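Local coordinates for protein amidohydrolase (Xanthomonas campestris pv. campestris, PDB 4DZH) that is a zinc-binding metallo-dependent hydrolase of the ATZ/TRZ family, probably deaminating adenosine-type substrates such as 5'-methylthioadenosine, at residues V149-G154 against P192-A197; G154-V159 against V413-K418. All coordinates share one frame; numbering follows the deposited sequence.

Contact 1 of 2, residues V149-G154 against P192-A197; sequences VYKQHG and PLISTA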
ATOM      1  N   VAL A 149      23.028  -3.643 -17.994  1.00 17.78           N
ATOM      2  CA  VAL A 149      22.873  -2.965 -16.711  1.00 17.63           C
ATOM      3  C   VAL A 149      22.502  -3.918 -15.595  1.00 17.70           C
ATOM      4  O   VAL A 149      23.137  -3.914 -14.559  1.00 18.77           O
ATOM      5  CB  VAL A 149      21.858  -1.812 -16.769  1.00 20.52           C
ATOM      6  CG1 VAL A 149      21.587  -1.268 -15.378  1.00 23.45           C
ATOM      7  CG2 VAL A 149      22.379  -0.730 -17.674  1.00 20.87           C
ATOM      8  N   TYR A 150      21.506  -4.777 -15.824  1.00 16.82           N
ATOM      9  CA  TYR A 150      21.173  -5.786 -14.822  1.00 14.36           C
ATOM     10  C   TYR A 150      22.390  -6.692 -14.499  1.00 16.70           C
ATOM     11  O   TYR A 150      22.659  -6.946 -13.325  1.00 15.88           O
ATOM     12  CB  TYR A 150      19.977  -6.625 -15.274  1.00 13.34           C
ATOM     13  CG  TYR A 150      18.649  -5.873 -15.184  1.00 11.82           C
ATOM     14  CD1 TYR A 150      18.192  -5.302 -14.004  1.00 11.74           C
ATOM     15  CD2 TYR A 150      17.832  -5.776 -16.304  1.00 11.82           C
ATOM     16  CE1 TYR A 150      16.976  -4.646 -13.935  1.00 14.07           C
ATOM     17  CE2 TYR A 150      16.606  -5.121 -16.220  1.00 14.08           C
ATOM     18  CZ  TYR A 150      16.202  -4.561 -15.051  1.00 16.13           C
ATOM     19  OH  TYR A 150      14.988  -3.893 -14.920  1.00 17.08           O
ATOM     20  N   LYS A 151      23.089  -7.158 -15.541  1.00 16.30           N
ATOM     21  CA  LYS A 151      24.223  -8.079 -15.383  1.00 17.38           C
ATOM     22  C   LYS A 151      25.288  -7.363 -14.563  1.00 17.16           C
ATOM     23  O   LYS A 151      25.809  -7.923 -13.604  1.00 21.00           O
ATOM     24  CB  LYS A 151      24.777  -8.478 -16.735  1.00 17.76           C
ATOM     25  CG  LYS A 151      25.966  -9.443 -16.620  1.00 19.25           C
ATOM     26  CD  LYS A 151      25.551 -10.721 -15.900  1.00 20.92           C
ATOM     27  CE  LYS A 151      26.731 -11.745 -15.825  1.00 31.20           C
ATOM     28  NZ  LYS A 151      26.271 -13.140 -15.631  1.00 34.61           N
ATOM     29  N   GLN A 152      25.591  -6.110 -14.900  1.00 19.08           N
ATOM     30  CA  GLN A 152      26.650  -5.365 -14.169  1.00 20.83           C
ATOM     31  C   GLN A 152      26.330  -5.247 -12.660  1.00 20.90           C
ATOM     32  O   GLN A 152      27.226  -5.280 -11.787  1.00 23.54           O
ATOM     33  CB  GLN A 152      26.810  -3.975 -14.817  1.00 25.68           C
ATOM     34  CG  GLN A 152      27.782  -3.009 -14.122  1.00 37.06           C
ATOM     35  CD  GLN A 152      27.432  -1.541 -14.404  1.00 45.83           C
ATOM     36  OE1 GLN A 152      26.813  -1.225 -15.436  1.00 50.74           O
ATOM     37  NE2 GLN A 152      27.812  -0.636 -13.473  1.00 44.62           N
ATOM     38  N   HIS A 153      25.045  -5.125 -12.322  1.00 17.03           N
ATOM     39  CA  HIS A 153      24.657  -4.981 -10.941  1.00 16.52           C
ATOM     40  C   HIS A 153      24.390  -6.304 -10.247  1.00 15.65           C
ATOM     41  O   HIS A 153      23.957  -6.332  -9.064  1.00 19.64           O
ATOM     42  CB  HIS A 153      23.401  -4.085 -10.812  1.00 18.36           C
ATOM     43  CG  HIS A 153      23.682  -2.636 -11.044  1.00 20.68           C
ATOM     44  ND1 HIS A 153      23.737  -2.081 -12.297  1.00 22.34           N
ATOM     45  CD2 HIS A 153      24.025  -1.653 -10.176  1.00 26.10           C
ATOM     46  CE1 HIS A 153      24.051  -0.796 -12.195  1.00 22.37           C
ATOM     47  NE2 HIS A 153      24.237  -0.518 -10.921  1.00 28.04           N
ATOM     48  N   GLY A 154      24.592  -7.398 -10.967  1.00 16.67           N
ATOM     49  CA  GLY A 154      24.257  -8.689 -10.414  1.00 19.44           C
ATOM     50  C   GLY A 154      22.796  -8.949 -10.110  1.00 20.46           C
ATOM     51  O   GLY A 154      22.483  -9.641  -9.155  1.00 20.71           O
ATOM     52  N   PRO A 192      23.885 -17.129 -16.405  1.00 21.36           N
ATOM     53  CA  PRO A 192      23.182 -17.562 -15.180  1.00 22.94           C
ATOM     54  C   PRO A 192      22.221 -16.524 -14.562  1.00 21.91           C
ATOM     55  O   PRO A 192      21.323 -16.893 -13.802  1.00 24.33           O
ATOM     56  CB  PRO A 192      24.328 -17.831 -14.202  1.00 25.19           C
ATOM     57  CG  PRO A 192      25.431 -16.946 -14.649  1.00 24.54           C
ATOM     58  CD  PRO A 192      25.324 -16.906 -16.164  1.00 27.87           C
ATOM     59  N   LEU A 193      22.430 -15.253 -14.870  1.00 19.55           N
ATOM     60  CA  LEU A 193      21.605 -14.176 -14.325  1.00 18.98           C
ATOM     61  C   LEU A 193      20.528 -13.650 -15.302  1.00 16.63           C
ATOM     62  O   LEU A 193      19.423 -13.306 -14.861  1.00 19.29           O
ATOM     63  CB  LEU A 193      22.499 -13.026 -13.863  1.00 22.00           C
ATOM     64  CG  LEU A 193      22.980 -13.008 -12.407  1.00 28.14           C
ATOM     65  CD1 LEU A 193      23.918 -11.821 -12.168  1.00 31.38           C
ATOM     66  CD2 LEU A 193      21.828 -13.007 -11.405  1.00 25.32           C
ATOM     67  N   ILE A 194      20.880 -13.548 -16.588  1.00 17.72           N
ATOM     68  CA  ILE A 194      20.043 -12.911 -17.604  1.00 17.04           C
ATOM     69  C   ILE A 194      19.554 -13.937 -18.600  1.00 20.71           C
ATOM     70  O   ILE A 194      20.355 -14.737 -19.158  1.00 20.38           O
ATOM     71  CB  ILE A 194      20.825 -11.854 -18.385  1.00 18.89           C
ATOM     72  CG1 ILE A 194      21.511 -10.833 -17.439  1.00 18.97           C
ATOM     73  CG2 ILE A 194      19.920 -11.196 -19.460  1.00 23.14           C
ATOM     74  CD1 ILE A 194      20.548 -10.049 -16.579  1.00 19.58           C
ATOM     75  N   SER A 195      18.236 -13.958 -18.778  1.00 18.00           N
ATOM     76  CA  SER A 195      17.622 -14.696 -19.877  1.00 19.60           C
ATOM     77  C   SER A 195      16.787 -13.728 -20.724  1.00 19.52           C
ATOM     78  O   SER A 195      16.514 -12.573 -20.312  1.00 17.50           O
ATOM     79  CB  SER A 195      16.757 -15.851 -19.357  1.00 22.39           C
ATOM     80  OG  SER A 195      17.566 -16.816 -18.697  1.00 24.74           O
ATOM     81  N   THR A 196      16.370 -14.202 -21.896  1.00 20.83           N
ATOM     82  CA  THR A 196      15.708 -13.312 -22.829  1.00 19.78           C
ATOM     83  C   THR A 196      14.345 -13.835 -23.251  1.00 19.71           C
ATOM     84  O   THR A 196      14.102 -15.047 -23.241  1.00 20.39           O
ATOM     85  CB  THR A 196      16.559 -13.060 -24.082  1.00 22.10           C
ATOM     86  OG1 THR A 196      16.747 -14.284 -24.820  1.00 22.14           O
ATOM     87  CG2 THR A 196      17.932 -12.463 -23.689  1.00 21.60           C
ATOM     88  N   ALA A 197      13.462 -12.907 -23.615  1.00 17.61           N
ATOM     89  CA  ALA A 197      12.099 -13.280 -24.040  1.00 18.59           C
ATOM     90  C   ALA A 197      11.697 -12.389 -25.198  1.00 20.02           C
ATOM     91  O   ALA A 197      12.311 -11.345 -25.412  1.00 19.85           O
ATOM     92  CB  ALA A 197      11.109 -13.043 -22.877  1.00 20.71           C
TER
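I194 points from the start of strand 194-200 toward the last turn of helix 143-152 and sends its terminal methyl against the helix at Y150 and K151: CD1 lies 3.7 Å from CB of Y150 and 4.0 Å from N of K151. With CG1 anti to its own carbonyl carbon (chi1 -53°), the longer branch of the isoleucine extends to the helix while CG1 runs alongside CB of K151. W188 of helix 174-188 also packs on I194, so a branched apolar residue suits this buried place. Y150 meets the strand through its CB alone; its ring leads away, touches A157, and carries OH to E138 and N82.

K151 does the reverse. Its chain leaves with CG anti to the backbone N, bends at chi2 (60°), and brings the amino end to P192, crossing that side chain at about a right angle with NZ 3.9 Å from CD. The ring merely flanks the ammonium; the charge is taken up by a salt bridge to D191, whose other carboxylate oxygen accepts from the backbone N of L193 and of I194.

L193 closes the far end of the contact. Its CD1 packs on the backbone of G154, 3.6 Å from CA. Glycine adopts readily the positive phi with which G154 ends the helix in a Schellman motif, where G154 N bonds to O of K151 and F155 N probably to O of Y150. In the same turn H153 holds V149 O with both its N and ND1, from opposite faces of the carbonyl plane, the ND1 bond being nearly straight at 166°.

No hydrogen bond joins the two segments directly: methyl packing makes the inner part, while D191 couples the helix lysine to the strand entrance by charge and hydrogen bonds.

Contact 2 of 2, residues G154-V159 against V413-K418; sequences GFRALV and VWIAGK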
ATOM      1  N   GLY A 154      24.592  -7.398 -10.967  1.00 16.67           N
ATOM      2  CA  GLY A 154      24.257  -8.689 -10.414  1.00 19.44           C
ATOM      3  C   GLY A 154      22.796  -8.949 -10.110  1.00 20.46           C
ATOM      4  O   GLY A 154      22.483  -9.641  -9.155  1.00 20.71           O
ATOM      5  N   PHE A 155      21.896  -8.420 -10.943  1.00 15.68           N
ATOM      6  CA  PHE A 155      20.479  -8.445 -10.651  1.00 16.20           C
ATOM      7  C   PHE A 155      19.804  -9.366 -11.668  1.00 16.36           C
ATOM      8  O   PHE A 155      20.145  -9.305 -12.838  1.00 20.00           O
ATOM      9  CB  PHE A 155      19.913  -7.006 -10.721  1.00 18.00           C
ATOM     10  CG  PHE A 155      18.503  -6.881 -10.207  1.00 12.81           C
ATOM     11  CD1 PHE A 155      17.400  -7.226 -10.995  1.00 13.16           C
ATOM     12  CD2 PHE A 155      18.280  -6.420  -8.924  1.00 13.51           C
ATOM     13  CE1 PHE A 155      16.102  -7.130 -10.487  1.00 15.57           C
ATOM     14  CE2 PHE A 155      16.972  -6.336  -8.387  1.00 14.58           C
ATOM     15  CZ  PHE A 155      15.878  -6.674  -9.181  1.00 15.35           C
ATOM     16  N   ARG A 156      18.909 -10.253 -11.204  1.00 15.10           N
ATOM     17  CA  ARG A 156      18.350 -11.269 -12.095  1.00 16.39           C
ATOM     18  C   ARG A 156      17.221 -10.712 -12.966  1.00 15.40           C
ATOM     19  O   ARG A 156      16.369  -9.954 -12.504  1.00 15.82           O
ATOM     20  CB  ARG A 156      17.836 -12.447 -11.266  1.00 14.99           C
ATOM     21  CG  ARG A 156      17.641 -13.740 -12.091  1.00 17.52           C
ATOM     22  CD  ARG A 156      17.239 -14.880 -11.168  1.00 17.51           C
ATOM     23  NE  ARG A 156      18.236 -15.083 -10.124  1.00 17.58           N
ATOM     24  CZ  ARG A 156      19.391 -15.728 -10.310  1.00 17.87           C
ATOM     25  NH1 ARG A 156      19.721 -16.208 -11.519  1.00 21.41           N
ATOM     26  NH2 ARG A 156      20.232 -15.878  -9.295  1.00 19.97           N
ATOM     27  N   ALA A 157      17.201 -11.118 -14.229  1.00 15.48           N
ATOM     28  CA  ALA A 157      16.154 -10.596 -15.105  1.00 15.14           C
ATOM     29  C   ALA A 157      15.853 -11.499 -16.266  1.00 15.91           C
ATOM     30  O   ALA A 157      16.748 -12.064 -16.899  1.00 17.03           O
ATOM     31  CB  ALA A 157      16.580  -9.240 -15.654  1.00 17.07           C
ATOM     32  N   LEU A 158      14.571 -11.544 -16.589  1.00 12.55           N
ATOM     33  CA  LEU A 158      14.129 -12.029 -17.920  1.00 15.77           C
ATOM     34  C   LEU A 158      13.889 -10.752 -18.713  1.00 15.98           C
ATOM     35  O   LEU A 158      13.030  -9.924 -18.317  1.00 16.51           O
ATOM     36  CB  LEU A 158      12.828 -12.838 -17.781  1.00 16.05           C
ATOM     37  CG  LEU A 158      12.260 -13.338 -19.131  1.00 16.15           C
ATOM     38  CD1 LEU A 158      13.233 -14.255 -19.875  1.00 18.23           C
ATOM     39  CD2 LEU A 158      10.925 -14.065 -18.941  1.00 17.40           C
ATOM     40  N   VAL A 159      14.679 -10.540 -19.767  1.00 16.15           N
ATOM     41  CA  VAL A 159      14.682  -9.255 -20.475  1.00 15.82           C
ATOM     42  C   VAL A 159      13.981  -9.422 -21.797  1.00 15.93           C
ATOM     43  O   VAL A 159      14.341 -10.296 -22.598  1.00 17.24           O
ATOM     44  CB  VAL A 159      16.121  -8.748 -20.703  1.00 16.32           C
ATOM     45  CG1 VAL A 159      16.106  -7.468 -21.544  1.00 17.99           C
ATOM     46  CG2 VAL A 159      16.797  -8.483 -19.367  1.00 17.14           C
ATOM     47  N   VAL A 413      19.653  -8.223   1.441  1.00 14.43           N
ATOM     48  CA  VAL A 413      19.307  -8.853   0.170  1.00 16.15           C
ATOM     49  C   VAL A 413      20.540  -9.479  -0.460  1.00 15.71           C
ATOM     50  O   VAL A 413      21.617  -8.840  -0.572  1.00 18.54           O
ATOM     51  CB  VAL A 413      18.785  -7.785  -0.792  1.00 16.11           C
ATOM     52  CG1 VAL A 413      18.577  -8.398  -2.186  1.00 18.69           C
ATOM     53  CG2 VAL A 413      17.499  -7.209  -0.242  1.00 18.15           C
ATOM     54  N   TRP A 414      20.386 -10.723  -0.899  1.00 19.95           N
ATOM     55  CA  TRP A 414      21.425 -11.420  -1.660  1.00 19.60           C
ATOM     56  C   TRP A 414      20.832 -11.900  -2.971  1.00 16.06           C
ATOM     57  O   TRP A 414      19.670 -12.336  -2.999  1.00 16.19           O
ATOM     58  CB  TRP A 414      21.907 -12.663  -0.927  1.00 17.78           C
ATOM     59  CG  TRP A 414      22.548 -12.417   0.407  1.00 20.23           C
ATOM     60  CD1 TRP A 414      23.900 -12.354   0.674  1.00 19.63           C
ATOM     61  CD2 TRP A 414      21.881 -12.248   1.657  1.00 20.74           C
ATOM     62  NE1 TRP A 414      24.108 -12.157   2.024  1.00 27.49           N
ATOM     63  CE2 TRP A 414      22.892 -12.107   2.652  1.00 22.19           C
ATOM     64  CE3 TRP A 414      20.538 -12.230   2.045  1.00 22.90           C
ATOM     65  CZ2 TRP A 414      22.586 -11.893   3.994  1.00 23.87           C
ATOM     66  CZ3 TRP A 414      20.238 -12.021   3.412  1.00 26.18           C
ATOM     67  CH2 TRP A 414      21.262 -11.868   4.354  1.00 23.06           C
ATOM     68  N   ILE A 415      21.646 -11.848  -4.029  1.00 14.71           N
ATOM     69  CA  ILE A 415      21.287 -12.386  -5.354  1.00 14.28           C
ATOM     70  C   ILE A 415      22.430 -13.307  -5.760  1.00 17.51           C
ATOM     71  O   ILE A 415      23.603 -12.882  -5.859  1.00 16.78           O
ATOM     72  CB  ILE A 415      21.081 -11.297  -6.434  1.00 17.36           C
ATOM     73  CG1 ILE A 415      19.993 -10.316  -5.977  1.00 20.71           C
ATOM     74  CG2 ILE A 415      20.727 -11.927  -7.837  1.00 16.39           C
ATOM     75  CD1 ILE A 415      19.611  -9.261  -7.061  1.00 20.04           C
ATOM     76  N   ALA A 416      22.077 -14.567  -5.969  1.00 15.98           N
ATOM     77  CA  ALA A 416      23.103 -15.622  -6.211  1.00 19.19           C
ATOM     78  C   ALA A 416      24.172 -15.599  -5.095  1.00 22.06           C
ATOM     79  O   ALA A 416      25.384 -15.767  -5.346  1.00 21.41           O
ATOM     80  CB  ALA A 416      23.731 -15.454  -7.587  1.00 17.54           C
ATOM     81  N   GLY A 417      23.709 -15.360  -3.867  1.00 19.81           N
ATOM     82  CA  GLY A 417      24.567 -15.345  -2.707  1.00 19.31           C
ATOM     83  C   GLY A 417      25.456 -14.117  -2.570  1.00 19.95           C
ATOM     84  O   GLY A 417      26.226 -14.049  -1.612  1.00 24.51           O
ATOM     85  N   LYS A 418      25.371 -13.145  -3.489  1.00 17.06           N
ATOM     86  CA  LYS A 418      26.232 -11.971  -3.395  1.00 18.83           C
ATOM     87  C   LYS A 418      25.435 -10.896  -2.658  1.00 20.13           C
ATOM     88  O   LYS A 418      24.281 -10.662  -3.017  1.00 21.24           O
ATOM     89  CB  LYS A 418      26.615 -11.441  -4.782  1.00 19.86           C
ATOM     90  CG  LYS A 418      27.345 -12.418  -5.733  1.00 25.78           C
ATOM     91  CD  LYS A 418      28.548 -13.020  -5.104  1.00 32.42           C
ATOM     92  CE  LYS A 418      29.317 -13.875  -6.128  1.00 38.37           C
ATOM     93  NZ  LYS A 418      30.417 -14.672  -5.481  1.00 46.58           N
TER
HETATM   94  O   HOH W   1      24.460 -11.353  -7.997  1.00 22.04           O
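I415 packs its side chain against the end of the G154 carbonyl: CG2 comes to 3.2 Å from G154 O, a short packing contact, and CB and CD1 stand around the same oxygen. Its two branches part there. CG1, anti to the carbonyl carbon of I415 (chi1 -57°), carries CD1 to the F155 ring, 3.6 Å from CD2, and the two side chains meet obliquely; CG2 turns instead toward the backbone N and guanidinium of R156. A beta-branched residue thus serves two neighbours at once. F155 itself starts away from the strand, and its ring also packs on M128 and L129 of helix 114-130, a setting suited to a large apolar group.

R156 reaches past I415 to the turn, where NH2 lies 3.9 Å from CB of A416. This is van der Waals packing; the charge is answered by D380, which forms a salt bridge with NE through one carboxylate oxygen and accepts from A416 N through the other. D380 therefore ties the arginine and the turn together.

No direct hydrogen bond crosses between the segments. A water bridges them instead, donating to G154 O (2.9 Å) and to I415 O (2.8 Å). The latter oxygen also accepts from K418 N, while I415 N donates to K418 O. This pair of backbone bonds closes the type I' turn I415-K418, in which A416 and G417 both have positive phi, an easy conformation for glycine. The arrangement is that of a tight beta-hairpin, strands 410-415 and 418-422, packed against the entry of a parallel strand in the TIM-barrel fold.

Overall arrangement
The centres of contacts 1 and 2 lie about 8 Å apart, and both include G154, where helix 143-152 ends and the chain turns into strand 156-163. Along the sequence their segments alternate: 149-154, 154-159, 192-197, then 413-418. Strands 156-163 and 194-200 are adjacent and parallel in one sheet, linked by a probable S195 O to V159 N bond. R156 of contact 2 packs on L193 of contact 1. The zinc site that includes H81 lies nearer contact 1, the side chains of Y150 and H81 being about 9 Å apart. Together the contacts tie the helix end and the distant hairpin to the start of strand 156-163, a structural join rather than a catalytic site.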